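Local coordinates for succinyl-CoA ligase (ADP-forming) subunit alpha (Methanosaeta concilii, PDB 6HXI), which binds coenzyme A and joins a CoA-ligase family region to a citrate synthase-like C-terminal part, at residues I42-I53 against L65-A74. Numbering follows the deposited sequence.
Sequences ISAIINPSRAGI and LPMYKTIPLA
Pro66 O accepts a hydrogen bond from Ile45 N (3.0 Å), and Tyr68 N gives one to Ile45 O (2.8 Å). Asn47 N to Tyr68 O (2.7 Å) extends this parallel pairing. On its other edge strand 65-68 runs antiparallel to 52-53, where Gly52 and Met67 form a hydrogen-bonded pair. The chain reverses between these two edges in a type I turn, Asn47 to Arg50, within which Asn47 OD1 accepts from Ser49 N as an Asx turn.

Met67 covers most surface on the face it shares with Ile45. With CG anti to its backbone N (chi1 -169°), the side chain passes Asn47, SD lying 3.7 Å from Asn47 ND2, then bends at chi3 to lay CE over one face of the Arg50 guanidinium, toward its rim, 3.5 Å from NH2. Nearby, Ile45 CD1 meets Leu65 CB (3.8 Å), the side chains crossing near a right angle. On the opposite face Ile46 CD1 reaches Ile71 CG1 (3.7 Å), while Ala44 CB sits at the edge of the Tyr68 ring.

In this Rossmann-like, CoA-binding domain, hairpin 52-58/61-68 ends the mixed sheet and strand 15-18 continues it beyond 42-46; helix 22-34 covers Ile45 and Leu65 through Ile25, helix 71-77 packs on Ile46 through Ile71 and Ala74.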
ATOM      1  N   ILE B  42     -38.822 -13.005  17.446  1.00 40.23           N
ATOM      2  CA  ILE B  42     -37.677 -12.346  18.062  1.00 37.42           C
ATOM      3  C   ILE B  42     -37.637 -10.881  17.645  1.00 40.83           C
ATOM      4  O   ILE B  42     -37.494 -10.592  16.458  1.00 40.34           O
ATOM      5  CB  ILE B  42     -36.347 -13.058  17.683  1.00 38.03           C
ATOM      6  CG1 ILE B  42     -36.333 -14.537  18.148  1.00 37.16           C
ATOM      7  CG2 ILE B  42     -35.124 -12.268  18.176  1.00 34.63           C
ATOM      8  CD1 ILE B  42     -35.173 -15.383  17.520  1.00 31.75           C
ATOM      9  N   SER B  43     -37.721  -9.974  18.625  1.00 36.62           N
ATOM     10  CA  SER B  43     -37.637  -8.535  18.400  1.00 36.80           C
ATOM     11  C   SER B  43     -36.150  -8.135  18.372  1.00 40.69           C
ATOM     12  O   SER B  43     -35.751  -7.358  17.505  1.00 39.83           O
ATOM     13  CB  SER B  43     -38.374  -7.779  19.504  1.00 41.31           C
ATOM     14  OG  SER B  43     -39.779  -7.915  19.389  1.00 52.15           O
ATOM     15  N   ALA B  44     -35.327  -8.671  19.321  1.00 36.35           N
ATOM     16  CA  ALA B  44     -33.896  -8.348  19.387  1.00 35.85           C
ATOM     17  C   ALA B  44     -33.066  -9.431  20.057  1.00 39.29           C
ATOM     18  O   ALA B  44     -33.586 -10.285  20.785  1.00 40.31           O
ATOM     19  CB  ALA B  44     -33.673  -7.011  20.114  1.00 36.79           C
ATOM     20  N   ILE B  45     -31.756  -9.356  19.839  1.00 34.12           N
ATOM     21  CA  ILE B  45     -30.772 -10.212  20.480  1.00 32.22           C
ATOM     22  C   ILE B  45     -30.065  -9.339  21.503  1.00 38.77           C
ATOM     23  O   ILE B  45     -29.825  -8.160  21.235  1.00 40.21           O
ATOM     24  CB  ILE B  45     -29.793 -10.823  19.460  1.00 34.02           C
ATOM     25  CG1 ILE B  45     -30.558 -11.647  18.403  1.00 36.55           C
ATOM     26  CG2 ILE B  45     -28.711 -11.668  20.136  1.00 29.65           C
ATOM     27  CD1 ILE B  45     -30.049 -11.426  17.060  1.00 42.43           C
ATOM     28  N   ILE B  46     -29.744  -9.898  22.674  1.00 33.65           N
ATOM     29  CA  ILE B  46     -28.983  -9.152  23.655  1.00 33.73           C
ATOM     30  C   ILE B  46     -27.597  -9.815  23.674  1.00 38.68           C
ATOM     31  O   ILE B  46     -27.481 -11.002  23.975  1.00 37.82           O
ATOM     32  CB  ILE B  46     -29.690  -9.021  25.047  1.00 37.72           C
ATOM     33  CG1 ILE B  46     -31.137  -8.481  24.878  1.00 40.36           C
ATOM     34  CG2 ILE B  46     -28.877  -8.102  25.971  1.00 36.42           C
ATOM     35  CD1 ILE B  46     -32.055  -8.764  26.014  1.00 48.42           C
ATOM     36  N   ASN B  47     -26.581  -9.088  23.211  1.00 36.95           N
ATOM     37  CA  ASN B  47     -25.214  -9.557  23.131  1.00 36.58           C
ATOM     38  C   ASN B  47     -24.346  -8.661  24.035  1.00 40.01           C
ATOM     39  O   ASN B  47     -24.067  -7.507  23.690  1.00 40.90           O
ATOM     40  CB  ASN B  47     -24.728  -9.567  21.682  1.00 35.43           C
ATOM     41  CG  ASN B  47     -23.377 -10.217  21.462  1.00 48.64           C
ATOM     42  OD1 ASN B  47     -22.624 -10.516  22.387  1.00 44.30           O
ATOM     43  ND2 ASN B  47     -23.023 -10.413  20.214  1.00 42.29           N
ATOM     44  N   PRO B  48     -23.905  -9.191  25.197  1.00 34.58           N
ATOM     45  CA  PRO B  48     -23.142  -8.349  26.141  1.00 33.67           C
ATOM     46  C   PRO B  48     -21.799  -7.840  25.635  1.00 38.69           C
ATOM     47  O   PRO B  48     -21.273  -6.852  26.164  1.00 38.69           O
ATOM     48  CB  PRO B  48     -23.011  -9.206  27.384  1.00 34.27           C
ATOM     49  CG  PRO B  48     -23.392 -10.559  26.967  1.00 39.13           C
ATOM     50  CD  PRO B  48     -24.174 -10.536  25.742  1.00 33.76           C
ATOM     51  N   SER B  49     -21.268  -8.478  24.592  1.00 37.77           N
ATOM     52  CA  SER B  49     -19.993  -8.080  23.988  1.00 39.36           C
ATOM     53  C   SER B  49     -20.177  -7.026  22.925  1.00 45.19           C
ATOM     54  O   SER B  49     -19.230  -6.300  22.647  1.00 45.86           O
ATOM     55  CB  SER B  49     -19.316  -9.273  23.320  1.00 41.67           C
ATOM     56  OG  SER B  49     -18.997 -10.317  24.214  1.00 54.45           O
ATOM     57  N   ARG B  50     -21.361  -6.984  22.260  1.00 43.55           N
ATOM     58  CA  ARG B  50     -21.521  -6.141  21.072  1.00 43.38           C
ATOM     59  C   ARG B  50     -22.956  -5.760  20.700  1.00 44.67           C
ATOM     60  O   ARG B  50     -23.846  -6.597  20.687  1.00 42.00           O
ATOM     61  CB  ARG B  50     -20.945  -6.962  19.896  1.00 42.51           C
ATOM     62  CG  ARG B  50     -20.781  -6.253  18.583  1.00 54.53           C
ATOM     63  CD  ARG B  50     -19.802  -7.002  17.701  1.00 53.67           C
ATOM     64  NE  ARG B  50     -20.225  -8.366  17.386  1.00 49.91           N
ATOM     65  CZ  ARG B  50     -20.989  -8.698  16.346  1.00 61.32           C
ATOM     66  NH1 ARG B  50     -21.279  -9.968  16.109  1.00 39.57           N
ATOM     67  NH2 ARG B  50     -21.461  -7.759  15.530  1.00 49.69           N
ATOM     68  N   ALA B  51     -23.139  -4.497  20.298  1.00 42.06           N
ATOM     69  CA  ALA B  51     -24.391  -3.998  19.743  1.00 41.27           C
ATOM     70  C   ALA B  51     -24.197  -4.062  18.208  1.00 45.86           C
ATOM     71  O   ALA B  51     -23.056  -4.049  17.727  1.00 45.75           O
ATOM     72  CB  ALA B  51     -24.637  -2.563  20.182  1.00 42.21           C
ATOM     73  N   GLY B  52     -25.291  -4.170  17.470  1.00 40.71           N
ATOM     74  CA  GLY B  52     -25.237  -4.206  16.020  1.00 39.74           C
ATOM     75  C   GLY B  52     -26.398  -4.915  15.375  1.00 40.56           C
ATOM     76  O   GLY B  52     -27.549  -4.777  15.801  1.00 40.65           O
ATOM     77  N   ILE B  53     -26.087  -5.693  14.344  1.00 35.51           N
ATOM     78  CA  ILE B  53     -27.070  -6.464  13.599  1.00 34.74           C
ATOM     79  C   ILE B  53     -26.701  -7.914  13.527  1.00 38.46           C
ATOM     80  O   ILE B  53     -25.515  -8.276  13.625  1.00 38.18           O
ATOM     81  CB  ILE B  53     -27.337  -5.895  12.179  1.00 38.57           C
ATOM     82  CG1 ILE B  53     -26.050  -5.843  11.308  1.00 39.09           C
ATOM     83  CG2 ILE B  53     -28.068  -4.568  12.224  1.00 37.10           C
ATOM     84  CD1 ILE B  53     -26.337  -5.649   9.760  1.00 44.69           C
ATOM     85  N   LEU B  65     -31.906  -8.792  12.283  1.00 37.07           N
ATOM     86  CA  LEU B  65     -32.370  -8.613  13.656  1.00 36.23           C
ATOM     87  C   LEU B  65     -31.450  -7.630  14.358  1.00 39.32           C
ATOM     88  O   LEU B  65     -30.231  -7.746  14.218  1.00 37.08           O
ATOM     89  CB  LEU B  65     -32.427  -9.930  14.448  1.00 35.10           C
ATOM     90  CG  LEU B  65     -33.437 -10.966  13.939  1.00 39.26           C
ATOM     91  CD1 LEU B  65     -33.379 -12.199  14.777  1.00 38.36           C
ATOM     92  CD2 LEU B  65     -34.857 -10.391  13.870  1.00 44.13           C
ATOM     93  N   PRO B  66     -32.020  -6.664  15.116  1.00 36.51           N
ATOM     94  CA  PRO B  66     -31.172  -5.738  15.887  1.00 36.03           C
ATOM     95  C   PRO B  66     -30.539  -6.446  17.087  1.00 38.66           C
ATOM     96  O   PRO B  66     -31.067  -7.441  17.582  1.00 37.28           O
ATOM     97  CB  PRO B  66     -32.125  -4.624  16.293  1.00 38.46           C
ATOM     98  CG  PRO B  66     -33.466  -5.257  16.283  1.00 43.58           C
ATOM     99  CD  PRO B  66     -33.458  -6.415  15.352  1.00 38.16           C
ATOM    100  N   MET B  67     -29.382  -5.949  17.529  1.00 34.03           N
ATOM    101  CA  MET B  67     -28.608  -6.578  18.580  1.00 32.77           C
ATOM    102  C   MET B  67     -28.120  -5.524  19.566  1.00 37.86           C
ATOM    103  O   MET B  67     -27.479  -4.554  19.161  1.00 36.17           O
ATOM    104  CB  MET B  67     -27.493  -7.390  17.902  1.00 34.91           C
ATOM    105  CG  MET B  67     -26.745  -8.308  18.811  1.00 40.20           C
ATOM    106  SD  MET B  67     -25.729  -9.442  17.823  1.00 46.19           S
ATOM    107  CE  MET B  67     -24.411  -8.379  17.311  1.00 41.32           C
ATOM    108  N   TYR B  68     -28.537  -5.666  20.846  1.00 36.51           N
ATOM    109  CA  TYR B  68     -28.285  -4.730  21.956  1.00 37.35           C
ATOM    110  C   TYR B  68     -27.322  -5.267  22.974  1.00 41.33           C
ATOM    111  O   TYR B  68     -27.322  -6.455  23.225  1.00 38.39           O
ATOM    112  CB  TYR B  68     -29.619  -4.338  22.640  1.00 38.78           C
ATOM    113  CG  TYR B  68     -30.515  -3.527  21.729  1.00 42.67           C
ATOM    114  CD1 TYR B  68     -31.367  -4.150  20.821  1.00 43.80           C
ATOM    115  CD2 TYR B  68     -30.462  -2.139  21.723  1.00 45.51           C
ATOM    116  CE1 TYR B  68     -32.159  -3.414  19.949  1.00 42.50           C
ATOM    117  CE2 TYR B  68     -31.262  -1.388  20.856  1.00 47.50           C
ATOM    118  CZ  TYR B  68     -32.096  -2.033  19.964  1.00 50.00           C
ATOM    119  OH  TYR B  68     -32.882  -1.311  19.114  1.00 52.77           O
ATOM    120  N   LYS B  69     -26.523  -4.385  23.595  1.00 40.82           N
ATOM    121  CA  LYS B  69     -25.542  -4.764  24.616  1.00 40.83           C
ATOM    122  C   LYS B  69     -26.188  -5.097  25.962  1.00 43.51           C
ATOM    123  O   LYS B  69     -25.654  -5.933  26.697  1.00 41.22           O
ATOM    124  CB  LYS B  69     -24.503  -3.642  24.805  1.00 44.88           C
ATOM    125  CG  LYS B  69     -23.124  -3.956  24.234  1.00 45.22           C
ATOM    126  CD  LYS B  69     -22.031  -3.183  24.968  1.00 47.10           C
ATOM    127  CE  LYS B  69     -20.664  -3.808  24.771  1.00 71.66           C
ATOM    128  NZ  LYS B  69     -19.621  -3.186  25.627  1.00 86.58           N
ATOM    129  N   THR B  70     -27.311  -4.415  26.310  1.00 41.41           N
ATOM    130  CA  THR B  70     -27.990  -4.592  27.607  1.00 41.00           C
ATOM    131  C   THR B  70     -29.496  -4.889  27.474  1.00 42.85           C
ATOM    132  O   THR B  70     -30.117  -4.574  26.459  1.00 41.00           O
ATOM    133  CB  THR B  70     -27.772  -3.354  28.541  1.00 46.88           C
ATOM    134  OG1 THR B  70     -28.602  -2.266  28.115  1.00 46.91           O
ATOM    135  CG2 THR B  70     -26.314  -2.893  28.629  1.00 45.90           C
ATOM    136  N   ILE B  71     -30.070  -5.466  28.542  1.00 40.34           N
ATOM    137  CA  ILE B  71     -31.497  -5.775  28.669  1.00 40.62           C
ATOM    138  C   ILE B  71     -32.325  -4.463  28.746  1.00 48.22           C
ATOM    139  O   ILE B  71     -33.260  -4.356  27.953  1.00 49.82           O
ATOM    140  CB  ILE B  71     -31.782  -6.757  29.818  1.00 42.12           C
ATOM    141  CG1 ILE B  71     -31.144  -8.128  29.545  1.00 40.66           C
ATOM    142  CG2 ILE B  71     -33.298  -6.883  30.090  1.00 43.05           C
ATOM    143  CD1 ILE B  71     -30.868  -9.001  30.837  1.00 36.58           C
ATOM    144  N   PRO B  72     -32.002  -3.449  29.615  1.00 44.87           N
ATOM    145  CA  PRO B  72     -32.785  -2.195  29.608  1.00 45.79           C
ATOM    146  C   PRO B  72     -32.819  -1.453  28.264  1.00 49.13           C
ATOM    147  O   PRO B  72     -33.830  -0.832  27.958  1.00 47.71           O
ATOM    148  CB  PRO B  72     -32.098  -1.344  30.685  1.00 48.60           C
ATOM    149  CG  PRO B  72     -31.442  -2.326  31.572  1.00 52.38           C
ATOM    150  CD  PRO B  72     -30.953  -3.393  30.651  1.00 46.14           C
ATOM    151  N   LEU B  73     -31.732  -1.499  27.473  1.00 47.74           N
ATOM    152  CA  LEU B  73     -31.697  -0.817  26.171  1.00 48.79           C
ATOM    153  C   LEU B  73     -32.603  -1.508  25.156  1.00 53.22           C
ATOM    154  O   LEU B  73     -33.316  -0.827  24.409  1.00 53.61           O
ATOM    155  CB  LEU B  73     -30.275  -0.689  25.620  1.00 48.78           C
ATOM    156  CG  LEU B  73     -29.430   0.447  26.191  1.00 54.44           C
ATOM    157  CD1 LEU B  73     -27.972   0.248  25.859  1.00 54.12           C
ATOM    158  CD2 LEU B  73     -29.884   1.804  25.667  1.00 56.69           C
ATOM    159  N   ALA B  74     -32.610  -2.850  25.161  1.00 48.55           N
ATOM    160  CA  ALA B  74     -33.463  -3.647  24.273  1.00 47.58           C
ATOM    161  C   ALA B  74     -34.917  -3.463  24.655  1.00 53.07           C
ATOM    162  O   ALA B  74     -35.737  -3.217  23.774  1.00 54.12           O
ATOM    163  CB  ALA B  74     -33.082  -5.116  24.334  1.00 46.12           C
TER